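Substrate binding periplasmic protein (Ralstonia solanacearum, PDB 3LOP) probably captures leucine or a related amino acid in the periplasm for import, and holds a bound leucine between its two lobes. Local coordinates at residues A88-G93 against S110-D115; M132-V137 against K166-A171; I144-Q149 against E156-V161; I200-T205 against A210-Q215; A293-E298 against V330-R335. All coordinates share one frame; numbering follows the deposited sequence.

Contacts 4 and 5 are fully buried and apolar, whereas contact 2 lies at the surface and contacts 1 and 3 are partly buried. Contacts 3 and 4 serve the same parallel sheet: strands 144-149 and 199-203 are neighbours, and each receives the helix that follows it. Contact 2 sets helix 125-138 beside the turn that follows the C-terminal end of helix 152-166, and contact 3 is nested within the loop it closes. Contacts 3 and 5 lie on opposite sides of the chain's centre. No hydrogen bond crosses any of the five contacts; polar atoms enter chiefly at contacts 1 and 2, where hydroxyl and carboxylate oxygens border the packing and an imidazole face receives a methyl.

Contact 1 (A88-G93 against S110-D115); sequences ALMREG and SSMTTD
Met90 extends from the last turn of helix 83-91 to touch Ser111, Met112 and Asp115, and its side chain takes part in every approach between the two segments. Both methionines are selenomethionine, with SE in place of sulphur. The Met90 chain runs extended from CB to SE and then bends at its last torsion (chi3 -72°), which turns CE toward the 3-10 segment 110-112. There Met90 CE lies 3.7 Å from Met112 CE, the two chains crossing at about a right angle. The CB of Met112 points away from segment 88-93, and bends at chi2 and chi3 fold its methyl back to the meeting point. Met90 CE also lies 3.7 Å from Ser111 OG, but that hydroxyl is hydrogen-bonded to Glu87.

Asp115 runs alongside Met90 in the opposite sense. Its first torsion (chi1 -168°) sets the carboxylate beside its own carbonyl carbon, and its OD2 comes 3.7 Å from Met90 CB, while Met90 SE sits 3.9 Å from Asp115 CB. The other carboxylate oxygen, OD1, accepts from the backbone N of Leu117. Met90 SE is also 3.8 Å from Ser111 O, a carbonyl oxygen that accepts both from Thr114 OG1 at 2.7 Å and from Thr114 N at 3.2 Å.

Met112 further touches Pro105, Thr107 and Pro120, and its side chain lies about 7 Å from the bound leucine. Since no hydrogen bond crosses the contact, and both Ser111 and Asp115 bond to other partners, cohesion between the two segments rests on van der Waals packing of one long, polarisable side chain.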
# COMPACT_ATOMS: atom_id res chain seq x y z
N ALA A 88 0.06 9.23 -13.06
CA ALA A 88 -0.09 10.58 -13.59
C ALA A 88 1.16 11.39 -13.25
O ALA A 88 1.66 12.16 -14.06
CB ALA A 88 -1.34 11.25 -13.02
N LEU A 89 1.68 11.21 -12.04
CA LEU A 89 2.89 11.92 -11.64
C LEU A 89 4.04 11.53 -12.57
O LEU A 89 4.88 12.37 -12.91
CB LEU A 89 3.29 11.57 -10.20
CG LEU A 89 2.38 12.09 -9.08
CD1 LEU A 89 2.86 11.54 -7.74
CD2 LEU A 89 2.39 13.61 -9.07
N MSE A 90 4.07 10.27 -12.98
CA MSE A 90 5.12 9.79 -13.87
C MSE A 90 4.88 10.29 -15.29
O MSE A 90 5.74 10.93 -15.89
CB MSE A 90 5.15 8.25 -13.86
CG MSE A 90 5.39 7.64 -12.49
SE MSE A 90 5.56 5.70 -12.49
CE MSE A 90 3.74 5.21 -12.84
N ARG A 91 3.69 10.01 -15.81
CA ARG A 91 3.31 10.40 -17.17
C ARG A 91 3.42 11.90 -17.44
O ARG A 91 3.94 12.31 -18.48
CB ARG A 91 1.87 9.95 -17.45
CG ARG A 91 1.37 10.26 -18.84
CD ARG A 91 -0.10 9.91 -19.00
NE ARG A 91 -0.38 8.53 -18.61
CZ ARG A 91 -1.01 8.18 -17.49
NH1 ARG A 91 -1.44 9.11 -16.64
NH2 ARG A 91 -1.21 6.90 -17.22
N GLU A 92 2.94 12.71 -16.50
CA GLU A 92 2.98 14.16 -16.67
C GLU A 92 4.33 14.78 -16.34
O GLU A 92 4.50 16.00 -16.43
CB GLU A 92 1.86 14.79 -15.84
CG GLU A 92 0.48 14.39 -16.35
CD GLU A 92 -0.65 14.98 -15.54
OE1 GLU A 92 -0.63 16.21 -15.30
OE2 GLU A 92 -1.56 14.22 -15.16
N GLY A 93 5.29 13.94 -15.97
CA GLY A 93 6.64 14.42 -15.67
C GLY A 93 6.80 15.31 -14.45
O GLY A 93 7.75 16.10 -14.39
N SER A 110 2.52 -2.70 -11.48
CA SER A 110 3.71 -3.10 -12.22
C SER A 110 4.50 -1.92 -12.76
O SER A 110 5.70 -2.01 -12.98
CB SER A 110 3.31 -4.03 -13.38
OG SER A 110 2.43 -3.38 -14.29
N SER A 111 3.81 -0.80 -12.97
CA SER A 111 4.46 0.40 -13.49
C SER A 111 5.37 1.08 -12.48
O SER A 111 6.16 1.95 -12.85
CB SER A 111 3.39 1.38 -13.97
OG SER A 111 2.48 1.70 -12.93
N MSE A 112 5.27 0.69 -11.21
CA MSE A 112 6.10 1.31 -10.17
C MSE A 112 7.60 1.06 -10.33
O MSE A 112 8.42 1.77 -9.75
CB MSE A 112 5.65 0.86 -8.78
CG MSE A 112 4.22 1.26 -8.42
SE MSE A 112 3.90 3.17 -8.56
CE MSE A 112 2.60 3.15 -10.00
N THR A 113 7.96 0.06 -11.13
CA THR A 113 9.37 -0.27 -11.34
C THR A 113 9.88 0.23 -12.69
O THR A 113 10.91 -0.25 -13.18
CB THR A 113 9.61 -1.79 -11.26
OG1 THR A 113 8.70 -2.46 -12.15
CG2 THR A 113 9.40 -2.30 -9.85
N THR A 114 9.20 1.21 -13.27
CA THR A 114 9.59 1.73 -14.58
C THR A 114 9.98 3.20 -14.64
O THR A 114 10.06 3.78 -15.72
CB THR A 114 8.47 1.50 -15.61
OG1 THR A 114 7.34 2.32 -15.28
CG2 THR A 114 8.04 0.04 -15.61
N ASP A 115 10.21 3.82 -13.48
CA ASP A 115 10.58 5.23 -13.46
C ASP A 115 11.79 5.45 -12.55
O ASP A 115 11.78 5.07 -11.38
CB ASP A 115 9.40 6.08 -12.97
CG ASP A 115 9.62 7.56 -13.18
OD1 ASP A 115 10.57 8.13 -12.59
OD2 ASP A 115 8.83 8.17 -13.93

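Contact 2 (M132-V137 against K166-A171); sequences MITALV and KAHALA
Val137 of helix 125-138 meets His168 and Leu170, which lie just past the end of helix 152-166, and each of its methyls has its own partner. The aromatic part of the contact is a CH-pi approach: Val137 CG1 sits over one face of the imidazole, 4.1 Å from the centroid of the His168 ring and 25° off its normal. The methyl is offset toward the rim, and its nearest ring atom is His168 CG, 3.8 Å from Val137 CG1.

The purely apolar part is a tip-to-tip meeting of methyls, with Val137 CG2 and Leu170 CD1 3.9 Å apart. Placing Val137 CG1 anti to the backbone N (chi1 171°) is what splits the two methyls between ring and leucine.

No hydrogen bond crosses the contact; the polar atoms find partners on their own side of it. Thr134 OG1 approaches His168 CE1 to 3.9 Å, while its hydrogen bond goes to Asp130 O, one turn back. His168 ND1 is bonded to Thr164 O, which restrains the rotation of the ring. Val137 and His168 also touch a crystal neighbour, so the lattice may influence their arrangement.

Ala169, with positive phi, is the C-prime residue of a Schellman motif that ends helix 152-166 and turns the chain so that Leu170 faces Val137. Farther in, Ile133 and Val137 pack on Leu165 of that helix, and Met132 and Leu136 rest on Leu226 of strand 224-227.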
# COMPACT_ATOMS: atom_id res chain seq x y z
N MSE A 132 -1.37 -15.88 -4.29
CA MSE A 132 -2.73 -16.19 -3.87
C MSE A 132 -3.52 -17.03 -4.86
O MSE A 132 -4.20 -17.99 -4.47
CB MSE A 132 -3.52 -14.90 -3.59
CG MSE A 132 -3.13 -14.19 -2.32
SE MSE A 132 -4.30 -12.68 -1.96
CE MSE A 132 -3.35 -11.33 -2.95
N ILE A 133 -3.46 -16.68 -6.14
CA ILE A 133 -4.20 -17.42 -7.15
C ILE A 133 -3.64 -18.83 -7.32
O ILE A 133 -4.39 -19.79 -7.43
CB ILE A 133 -4.19 -16.67 -8.50
CG1 ILE A 133 -4.89 -15.31 -8.34
CG2 ILE A 133 -4.89 -17.49 -9.57
CD1 ILE A 133 -6.34 -15.42 -7.91
N THR A 134 -2.31 -18.95 -7.32
CA THR A 134 -1.71 -20.27 -7.47
C THR A 134 -2.10 -21.17 -6.30
O THR A 134 -2.30 -22.37 -6.47
CB THR A 134 -0.18 -20.18 -7.57
OG1 THR A 134 0.18 -19.44 -8.74
CG2 THR A 134 0.44 -21.57 -7.65
N ALA A 135 -2.23 -20.57 -5.12
CA ALA A 135 -2.63 -21.33 -3.93
C ALA A 135 -4.04 -21.87 -4.13
O ALA A 135 -4.32 -23.02 -3.79
CB ALA A 135 -2.57 -20.44 -2.70
N LEU A 136 -4.92 -21.05 -4.69
CA LEU A 136 -6.31 -21.46 -4.94
C LEU A 136 -6.36 -22.60 -5.95
O LEU A 136 -7.04 -23.60 -5.74
CB LEU A 136 -7.14 -20.29 -5.47
CG LEU A 136 -7.54 -19.16 -4.51
CD1 LEU A 136 -8.20 -18.05 -5.31
CD2 LEU A 136 -8.49 -19.69 -3.46
N VAL A 137 -5.64 -22.42 -7.06
CA VAL A 137 -5.60 -23.43 -8.11
C VAL A 137 -5.05 -24.74 -7.56
O VAL A 137 -5.57 -25.82 -7.87
CB VAL A 137 -4.72 -22.96 -9.29
CG1 VAL A 137 -4.50 -24.10 -10.28
CG2 VAL A 137 -5.38 -21.79 -10.00
N LYS A 166 -4.05 -18.23 -16.76
CA LYS A 166 -3.69 -18.75 -18.08
C LYS A 166 -2.58 -19.78 -17.95
O LYS A 166 -2.53 -20.76 -18.70
CB LYS A 166 -3.24 -17.61 -18.99
CG LYS A 166 -2.91 -18.06 -20.42
CD LYS A 166 -2.46 -16.89 -21.27
CE LYS A 166 -2.10 -17.33 -22.68
NZ LYS A 166 -3.26 -17.94 -23.38
N ALA A 167 -1.68 -19.56 -16.99
CA ALA A 167 -0.57 -20.47 -16.75
C ALA A 167 -1.07 -21.84 -16.30
O ALA A 167 -0.34 -22.82 -16.31
CB ALA A 167 0.37 -19.89 -15.70
N HIS A 168 -2.34 -21.89 -15.89
CA HIS A 168 -2.94 -23.13 -15.44
C HIS A 168 -4.13 -23.53 -16.31
O HIS A 168 -5.00 -24.29 -15.89
CB HIS A 168 -3.38 -23.00 -13.98
CG HIS A 168 -2.24 -22.73 -13.05
ND1 HIS A 168 -1.94 -21.47 -12.58
CD2 HIS A 168 -1.31 -23.56 -12.52
CE1 HIS A 168 -0.86 -21.54 -11.81
NE2 HIS A 168 -0.46 -22.79 -11.76
N ALA A 169 -4.15 -23.00 -17.53
CA ALA A 169 -5.21 -23.29 -18.50
C ALA A 169 -6.60 -22.94 -17.96
O ALA A 169 -7.57 -23.64 -18.24
CB ALA A 169 -5.16 -24.76 -18.90
N LEU A 170 -6.67 -21.85 -17.20
CA LEU A 170 -7.94 -21.39 -16.64
C LEU A 170 -8.18 -19.94 -17.02
O LEU A 170 -7.28 -19.26 -17.52
CB LEU A 170 -7.91 -21.52 -15.11
CG LEU A 170 -7.84 -22.93 -14.52
CD1 LEU A 170 -7.54 -22.85 -13.03
CD2 LEU A 170 -9.16 -23.66 -14.76
N ALA A 171 -9.39 -19.46 -16.78
CA ALA A 171 -9.74 -18.08 -17.09
C ALA A 171 -10.75 -17.58 -16.06
O ALA A 171 -11.40 -18.38 -15.39
CB ALA A 171 -10.33 -17.98 -18.49

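Contact 3 (I144-Q149 against E156-V161); sequences IGVLYQ and EAITGV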
# COMPACT_ATOMS: atom_id res chain seq x y z
N ILE A 144 -13.24 -18.59 -10.49
CA ILE A 144 -12.88 -17.38 -9.78
C ILE A 144 -13.53 -16.13 -10.36
O ILE A 144 -13.57 -15.93 -11.57
CB ILE A 144 -11.34 -17.20 -9.80
CG1 ILE A 144 -10.69 -18.39 -9.09
CG2 ILE A 144 -10.95 -15.89 -9.12
CD1 ILE A 144 -9.17 -18.44 -9.19
N GLY A 145 -14.06 -15.30 -9.46
CA GLY A 145 -14.68 -14.05 -9.86
C GLY A 145 -13.78 -12.92 -9.42
O GLY A 145 -12.95 -13.10 -8.52
N VAL A 146 -13.91 -11.75 -10.04
CA VAL A 146 -13.06 -10.63 -9.67
C VAL A 146 -13.83 -9.32 -9.57
O VAL A 146 -14.59 -8.97 -10.48
CB VAL A 146 -11.92 -10.42 -10.69
CG1 VAL A 146 -11.03 -9.26 -10.25
CG2 VAL A 146 -11.10 -11.70 -10.84
N LEU A 147 -13.64 -8.61 -8.47
CA LEU A 147 -14.24 -7.29 -8.27
C LEU A 147 -13.09 -6.36 -8.62
O LEU A 147 -12.00 -6.50 -8.06
CB LEU A 147 -14.63 -7.06 -6.81
CG LEU A 147 -15.01 -5.60 -6.50
CD1 LEU A 147 -16.35 -5.28 -7.14
CD2 LEU A 147 -15.06 -5.37 -5.01
N TYR A 148 -13.29 -5.44 -9.55
CA TYR A 148 -12.21 -4.54 -9.92
C TYR A 148 -12.61 -3.08 -10.04
O TYR A 148 -13.72 -2.75 -10.46
CB TYR A 148 -11.56 -4.98 -11.24
CG TYR A 148 -12.45 -4.85 -12.46
CD1 TYR A 148 -13.42 -5.81 -12.75
CD2 TYR A 148 -12.31 -3.77 -13.33
CE1 TYR A 148 -14.23 -5.70 -13.88
CE2 TYR A 148 -13.11 -3.65 -14.47
CZ TYR A 148 -14.07 -4.62 -14.73
OH TYR A 148 -14.86 -4.51 -15.85
N GLN A 149 -11.69 -2.19 -9.66
CA GLN A 149 -11.94 -0.76 -9.75
C GLN A 149 -11.86 -0.36 -11.22
O GLN A 149 -10.99 -0.82 -11.95
CB GLN A 149 -10.91 -0.00 -8.91
CG GLN A 149 -11.12 1.50 -8.86
CD GLN A 149 -10.34 2.14 -7.73
OE1 GLN A 149 -10.76 2.11 -6.57
NE2 GLN A 149 -9.18 2.71 -8.06
N GLU A 156 -4.85 -3.63 -13.48
CA GLU A 156 -3.73 -4.40 -12.93
C GLU A 156 -4.24 -5.73 -12.38
O GLU A 156 -3.65 -6.78 -12.61
CB GLU A 156 -3.06 -3.63 -11.80
CG GLU A 156 -2.19 -2.45 -12.23
CD GLU A 156 -0.89 -2.89 -12.88
OE1 GLU A 156 -0.14 -3.66 -12.23
OE2 GLU A 156 -0.62 -2.47 -14.02
N ALA A 157 -5.35 -5.67 -11.65
CA ALA A 157 -5.95 -6.86 -11.05
C ALA A 157 -6.42 -7.87 -12.09
O ALA A 157 -6.08 -9.04 -12.03
CB ALA A 157 -7.10 -6.46 -10.14
N ILE A 158 -7.22 -7.41 -13.05
CA ILE A 158 -7.73 -8.30 -14.08
C ILE A 158 -6.61 -8.91 -14.92
O ILE A 158 -6.58 -10.12 -15.12
CB ILE A 158 -8.72 -7.57 -15.02
CG1 ILE A 158 -10.00 -7.20 -14.26
CG2 ILE A 158 -9.08 -8.48 -16.21
CD1 ILE A 158 -10.80 -8.39 -13.77
N THR A 159 -5.71 -8.07 -15.40
CA THR A 159 -4.60 -8.54 -16.21
C THR A 159 -3.76 -9.55 -15.44
O THR A 159 -3.38 -10.59 -15.97
CB THR A 159 -3.69 -7.37 -16.64
OG1 THR A 159 -4.45 -6.45 -17.44
CG2 THR A 159 -2.51 -7.88 -17.46
N GLY A 160 -3.49 -9.23 -14.18
CA GLY A 160 -2.69 -10.11 -13.34
C GLY A 160 -3.34 -11.45 -13.07
O GLY A 160 -2.70 -12.49 -13.21
N VAL A 161 -4.61 -11.44 -12.69
CA VAL A 161 -5.32 -12.68 -12.41
C VAL A 161 -5.44 -13.52 -13.68
O VAL A 161 -5.29 -14.74 -13.64
CB VAL A 161 -6.73 -12.39 -11.83
CG1 VAL A 161 -7.52 -13.68 -11.73
CG2 VAL A 161 -6.60 -11.76 -10.45
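Ile158, Val146 and Val161 bury the most surface here, joining strand and helix within the beta-alpha-beta unit formed by strand 144-149, helix 152-166 and strand 174-178. The segment axes approach to 8.5 Å, and their N-to-C directions differ by 145°, as expected when a helix runs back across the sheet after its strand.

Ile158 fits between two strand side chains. Its terminal CD1 lies 3.6 Å from Val146 CG1 and 3.8 Å from Tyr148 CD1, so one methyl bridges alternate residues on the same side of the strand. The preceding carbon, Ile158 CG1, stands over one face of the Tyr148 ring, 4.2 Å from the ring centroid and 23° off the normal, in a CH-pi contact. With CG between the backbone N and the carbonyl carbon (chi1 67°), the Tyr148 ring is placed beside Ile158, and the second torsion sets how its face is turned.

Val146 is shared between two helix residues. Its CG1 serves Ile158 and its CG2 turns to Val161, one helical turn further on. Val161 also touches Phe201 of the neighbouring strand and Ile129 of helix 125-138, while Ile158 and Tyr148 both rest on Met175 of strand 174-178; the helix therefore covers more than one strand of the sheet.

Val146 and Val161 pass each other in opposite directions, and their closest carbons, Val146 CG2 and Val161 CG1, are 4.2 Å apart.

Contact 4 (I200-T205 against A210-Q215); sequences IFLGAT and AQFVRQ
In the beta-alpha-beta unit of strand 199-203, helix 206-218 and strand 224-227, Ile200 and Leu202 of the first strand meet Phe212 and Val213 of the helix. The axes of strand segment 200-203 and helix segment 210-215 run nearly antiparallel, at 157°, with a closest approach of 10.6 Å, a gap spanned by large side chains.

Phe212 reaches into it: chi1 of 177° swings the ring clear of its own backbone N and directs it at the strand. Ile200 CD1 meets the ring at its edge, near its plane, 4.1 Å from Phe212 CZ, and Ile200 CG2 is 4.2 Å from Phe212 CE2. Leu202 divides its methyls between the two helix residues. Leu202 CD2 packs 3.8 Å from Phe212 CD2, while Leu202 CD1 touches Val213 CG2 at 3.7 Å, the leucine and valine chains crossing at about a right angle.

All four side chains are buried. Beyond them, Phe212 packs on Val189 and Leu192 of helix 186-194, and Val213 packs on Leu236 of helix 233-240.

At the strand's end, Gly203 centres an inverse gamma turn, and the chain continues to Thr205, which occupies the N-cap position of helix 206-218 and touches the bound leucine. Placing a ligand residue where a strand of a parallel sheet gives way to its helix is characteristic of the alpha/beta lobes of periplasmic binding proteins.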
# COMPACT_ATOMS: atom_id res chain seq x y z
N ILE A 200 -13.62 -15.16 -4.85
CA ILE A 200 -13.72 -13.84 -5.45
C ILE A 200 -12.51 -13.03 -5.00
O ILE A 200 -12.27 -12.88 -3.80
CB ILE A 200 -15.00 -13.11 -5.03
CG1 ILE A 200 -16.22 -13.81 -5.63
CG2 ILE A 200 -14.95 -11.66 -5.50
CD1 ILE A 200 -17.55 -13.27 -5.13
N PHE A 201 -11.77 -12.52 -5.98
CA PHE A 201 -10.58 -11.73 -5.72
C PHE A 201 -10.96 -10.25 -5.77
O PHE A 201 -11.63 -9.80 -6.70
CB PHE A 201 -9.51 -12.04 -6.76
CG PHE A 201 -8.21 -11.34 -6.54
CD1 PHE A 201 -8.01 -10.05 -7.02
CD2 PHE A 201 -7.20 -11.96 -5.82
CE1 PHE A 201 -6.80 -9.39 -6.79
CE2 PHE A 201 -5.99 -11.30 -5.59
CZ PHE A 201 -5.79 -10.02 -6.08
N LEU A 202 -10.53 -9.50 -4.76
CA LEU A 202 -10.85 -8.08 -4.69
C LEU A 202 -9.72 -7.17 -5.13
O LEU A 202 -8.76 -6.94 -4.39
CB LEU A 202 -11.27 -7.71 -3.26
CG LEU A 202 -12.31 -8.61 -2.58
CD1 LEU A 202 -12.53 -8.12 -1.15
CD2 LEU A 202 -13.61 -8.60 -3.37
N GLY A 203 -9.83 -6.66 -6.36
CA GLY A 203 -8.84 -5.74 -6.88
C GLY A 203 -9.45 -4.37 -6.65
O GLY A 203 -9.84 -3.68 -7.60
N ALA A 204 -9.55 -4.00 -5.38
CA ALA A 204 -10.19 -2.76 -4.99
C ALA A 204 -9.51 -2.07 -3.81
O ALA A 204 -8.54 -2.57 -3.25
CB ALA A 204 -11.63 -3.05 -4.64
N THR A 205 -10.05 -0.91 -3.46
CA THR A 205 -9.55 -0.14 -2.34
C THR A 205 -10.37 -0.51 -1.10
O THR A 205 -11.37 -1.22 -1.20
CB THR A 205 -9.65 1.37 -2.62
OG1 THR A 205 -10.98 1.70 -3.03
CG2 THR A 205 -8.67 1.76 -3.73
N ALA A 210 -14.77 -3.32 1.57
CA ALA A 210 -15.55 -3.55 2.78
C ALA A 210 -17.05 -3.62 2.49
O ALA A 210 -17.74 -4.52 2.98
CB ALA A 210 -15.27 -2.46 3.80
N GLN A 211 -17.55 -2.68 1.70
CA GLN A 211 -18.96 -2.67 1.36
C GLN A 211 -19.33 -3.90 0.55
O GLN A 211 -20.39 -4.50 0.76
CB GLN A 211 -19.32 -1.39 0.60
CG GLN A 211 -19.31 -0.16 1.48
CD GLN A 211 -20.39 -0.20 2.54
OE1 GLN A 211 -20.37 0.58 3.49
NE2 GLN A 211 -21.35 -1.11 2.38
N PHE A 212 -18.46 -4.29 -0.38
CA PHE A 212 -18.74 -5.47 -1.19
C PHE A 212 -18.81 -6.71 -0.30
O PHE A 212 -19.76 -7.49 -0.38
CB PHE A 212 -17.66 -5.69 -2.25
CG PHE A 212 -17.87 -6.93 -3.06
CD1 PHE A 212 -18.66 -6.91 -4.21
CD2 PHE A 212 -17.35 -8.15 -2.63
CE1 PHE A 212 -18.93 -8.09 -4.91
CE2 PHE A 212 -17.62 -9.33 -3.32
CZ PHE A 212 -18.41 -9.30 -4.46
N VAL A 213 -17.81 -6.89 0.56
CA VAL A 213 -17.78 -8.04 1.44
C VAL A 213 -18.99 -8.12 2.36
O VAL A 213 -19.62 -9.18 2.48
CB VAL A 213 -16.48 -8.06 2.29
CG1 VAL A 213 -16.53 -9.19 3.31
CG2 VAL A 213 -15.28 -8.25 1.37
N ARG A 214 -19.34 -7.01 3.01
CA ARG A 214 -20.49 -7.01 3.91
C ARG A 214 -21.77 -7.39 3.19
O ARG A 214 -22.52 -8.26 3.64
CB ARG A 214 -20.67 -5.63 4.57
CG ARG A 214 -21.90 -5.55 5.47
CD ARG A 214 -22.11 -4.16 6.06
NE ARG A 214 -21.22 -3.86 7.18
CZ ARG A 214 -21.30 -4.44 8.38
NH1 ARG A 214 -22.23 -5.35 8.62
NH2 ARG A 214 -20.46 -4.09 9.34
N GLN A 215 -22.03 -6.74 2.06
CA GLN A 215 -23.23 -6.99 1.27
C GLN A 215 -23.27 -8.37 0.63
O GLN A 215 -24.30 -9.03 0.63
CB GLN A 215 -23.37 -5.92 0.19
CG GLN A 215 -23.66 -4.52 0.74
CD GLN A 215 -23.53 -3.44 -0.32
OE1 GLN A 215 -24.03 -3.58 -1.43
NE2 GLN A 215 -22.88 -2.34 0.05

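Contact 5 (A293-E298 against V330-R335); sequences AKVLAE and VDFTDR
Val295 carries the whole helix side of this contact, its two methyls meeting Val330 and Phe332. From the backbone of helix 284-303 its CB points at segment 330-335, and the side chain forks there. Val295 CG1, the branch opposite the backbone N, continues to the phenyl ring, where it lies 3.7 Å from Phe332 CE2 and 4.1 Å from Phe332 CZ; valine and phenylalanine come at each other from opposite directions. Val295 CG2, on the other branch, meets a single methyl across the contact, Val330 CG2, at 3.8 Å. Each tip of the valine thus has a separate partner, and all three residues are buried.

The partners also pack on each other: Val330 CG1 stands 3.4 Å above the plane of the Phe332 ring, offset toward its rim. Phe332 in turn meets Phe119 edge-to-face, and Phe119 receives Arg335 as a cation-pi partner.

Next along the chain, Asp331 turns the backbone. Asp331 OD1 accepts from Thr333 N, two residues on, at 2.9 Å, an Asx turn; the donor lies 40° out of the carboxylate plane. Thr333 OG1 donates to the same oxygen at 2.6 Å and is met by the syn lone pair of Asp331 OD1, so two bonds grip one oxygen.

Helix 284-303 also packs on helix 19-38 and on strand 74-78 of the five-stranded sheet, whereas the chain beyond Arg335 goes on to strand 344-348, beside helix 125-138. This course is consistent with one of the interlobe crossings of the type I periplasmic binding protein fold.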
# COMPACT_ATOMS: atom_id res chain seq x y z
N ALA A 293 8.93 5.83 5.69
CA ALA A 293 9.61 6.95 6.31
C ALA A 293 10.99 6.55 6.82
O ALA A 293 11.95 7.30 6.67
CB ALA A 293 8.77 7.52 7.45
N LYS A 294 11.10 5.37 7.41
CA LYS A 294 12.38 4.90 7.94
C LYS A 294 13.38 4.65 6.81
O LYS A 294 14.56 4.96 6.94
CB LYS A 294 12.19 3.64 8.78
CG LYS A 294 13.46 3.23 9.52
CD LYS A 294 13.19 2.15 10.56
CE LYS A 294 14.46 1.85 11.34
NZ LYS A 294 14.23 0.81 12.38
N VAL A 295 12.90 4.08 5.70
CA VAL A 295 13.78 3.82 4.56
C VAL A 295 14.31 5.15 4.02
O VAL A 295 15.49 5.29 3.72
CB VAL A 295 13.02 3.07 3.44
CG1 VAL A 295 13.83 3.09 2.15
CG2 VAL A 295 12.75 1.64 3.87
N LEU A 296 13.42 6.13 3.90
CA LEU A 296 13.82 7.44 3.41
C LEU A 296 14.79 8.09 4.38
O LEU A 296 15.78 8.70 3.97
CB LEU A 296 12.58 8.34 3.22
CG LEU A 296 12.85 9.80 2.83
CD1 LEU A 296 13.68 9.88 1.55
CD2 LEU A 296 11.51 10.50 2.64
N ALA A 297 14.53 7.96 5.68
CA ALA A 297 15.39 8.54 6.69
C ALA A 297 16.82 8.01 6.59
O ALA A 297 17.78 8.76 6.77
CB ALA A 297 14.83 8.28 8.09
N GLU A 298 16.97 6.71 6.32
CA GLU A 298 18.29 6.11 6.20
C GLU A 298 19.01 6.71 4.99
O GLU A 298 20.21 6.97 5.05
CB GLU A 298 18.16 4.59 6.04
CG GLU A 298 19.47 3.85 5.76
CD GLU A 298 20.53 4.02 6.84
OE1 GLU A 298 20.19 4.43 7.97
OE2 GLU A 298 21.71 3.74 6.55
N VAL A 330 15.59 -3.73 2.36
CA VAL A 330 15.30 -3.03 1.13
C VAL A 330 16.56 -2.91 0.28
O VAL A 330 17.61 -2.50 0.76
CB VAL A 330 14.74 -1.62 1.43
CG1 VAL A 330 14.40 -0.91 0.13
CG2 VAL A 330 13.52 -1.73 2.32
N ASP A 331 16.44 -3.29 -0.99
CA ASP A 331 17.55 -3.21 -1.93
C ASP A 331 17.08 -2.47 -3.18
O ASP A 331 16.31 -3.01 -3.97
CB ASP A 331 18.02 -4.63 -2.30
CG ASP A 331 19.05 -4.64 -3.41
OD1 ASP A 331 19.62 -3.57 -3.71
OD2 ASP A 331 19.29 -5.72 -4.00
N PHE A 332 17.54 -1.23 -3.34
CA PHE A 332 17.16 -0.43 -4.49
C PHE A 332 18.20 -0.44 -5.61
O PHE A 332 18.06 0.29 -6.59
CB PHE A 332 16.91 1.04 -4.09
CG PHE A 332 15.68 1.26 -3.25
CD1 PHE A 332 14.47 0.65 -3.57
CD2 PHE A 332 15.73 2.13 -2.17
CE1 PHE A 332 13.32 0.92 -2.83
CE2 PHE A 332 14.58 2.41 -1.42
CZ PHE A 332 13.37 1.80 -1.75
N THR A 333 19.25 -1.25 -5.46
CA THR A 333 20.29 -1.29 -6.49
C THR A 333 19.79 -1.86 -7.82
O THR A 333 20.32 -1.54 -8.88
CB THR A 333 21.53 -2.07 -6.02
OG1 THR A 333 21.18 -3.44 -5.75
CG2 THR A 333 22.11 -1.44 -4.77
N ASP A 334 18.76 -2.71 -7.75
CA ASP A 334 18.16 -3.30 -8.94
C ASP A 334 16.83 -2.57 -9.13
O ASP A 334 15.85 -2.88 -8.44
CB ASP A 334 17.91 -4.80 -8.74
CG ASP A 334 17.28 -5.45 -9.96
OD1 ASP A 334 16.96 -4.72 -10.93
OD2 ASP A 334 17.10 -6.68 -9.95
N ARG A 335 16.79 -1.62 -10.05
CA ARG A 335 15.59 -0.82 -10.28
C ARG A 335 14.44 -1.55 -10.98
O ARG A 335 13.35 -1.00 -11.10
CB ARG A 335 15.95 0.45 -11.07
CG ARG A 335 17.05 1.32 -10.46
CD ARG A 335 16.76 1.69 -9.00
NE ARG A 335 15.50 2.41 -8.83
CZ ARG A 335 15.29 3.67 -9.18
NH1 ARG A 335 16.26 4.38 -9.74
NH2 ARG A 335 14.11 4.23 -8.98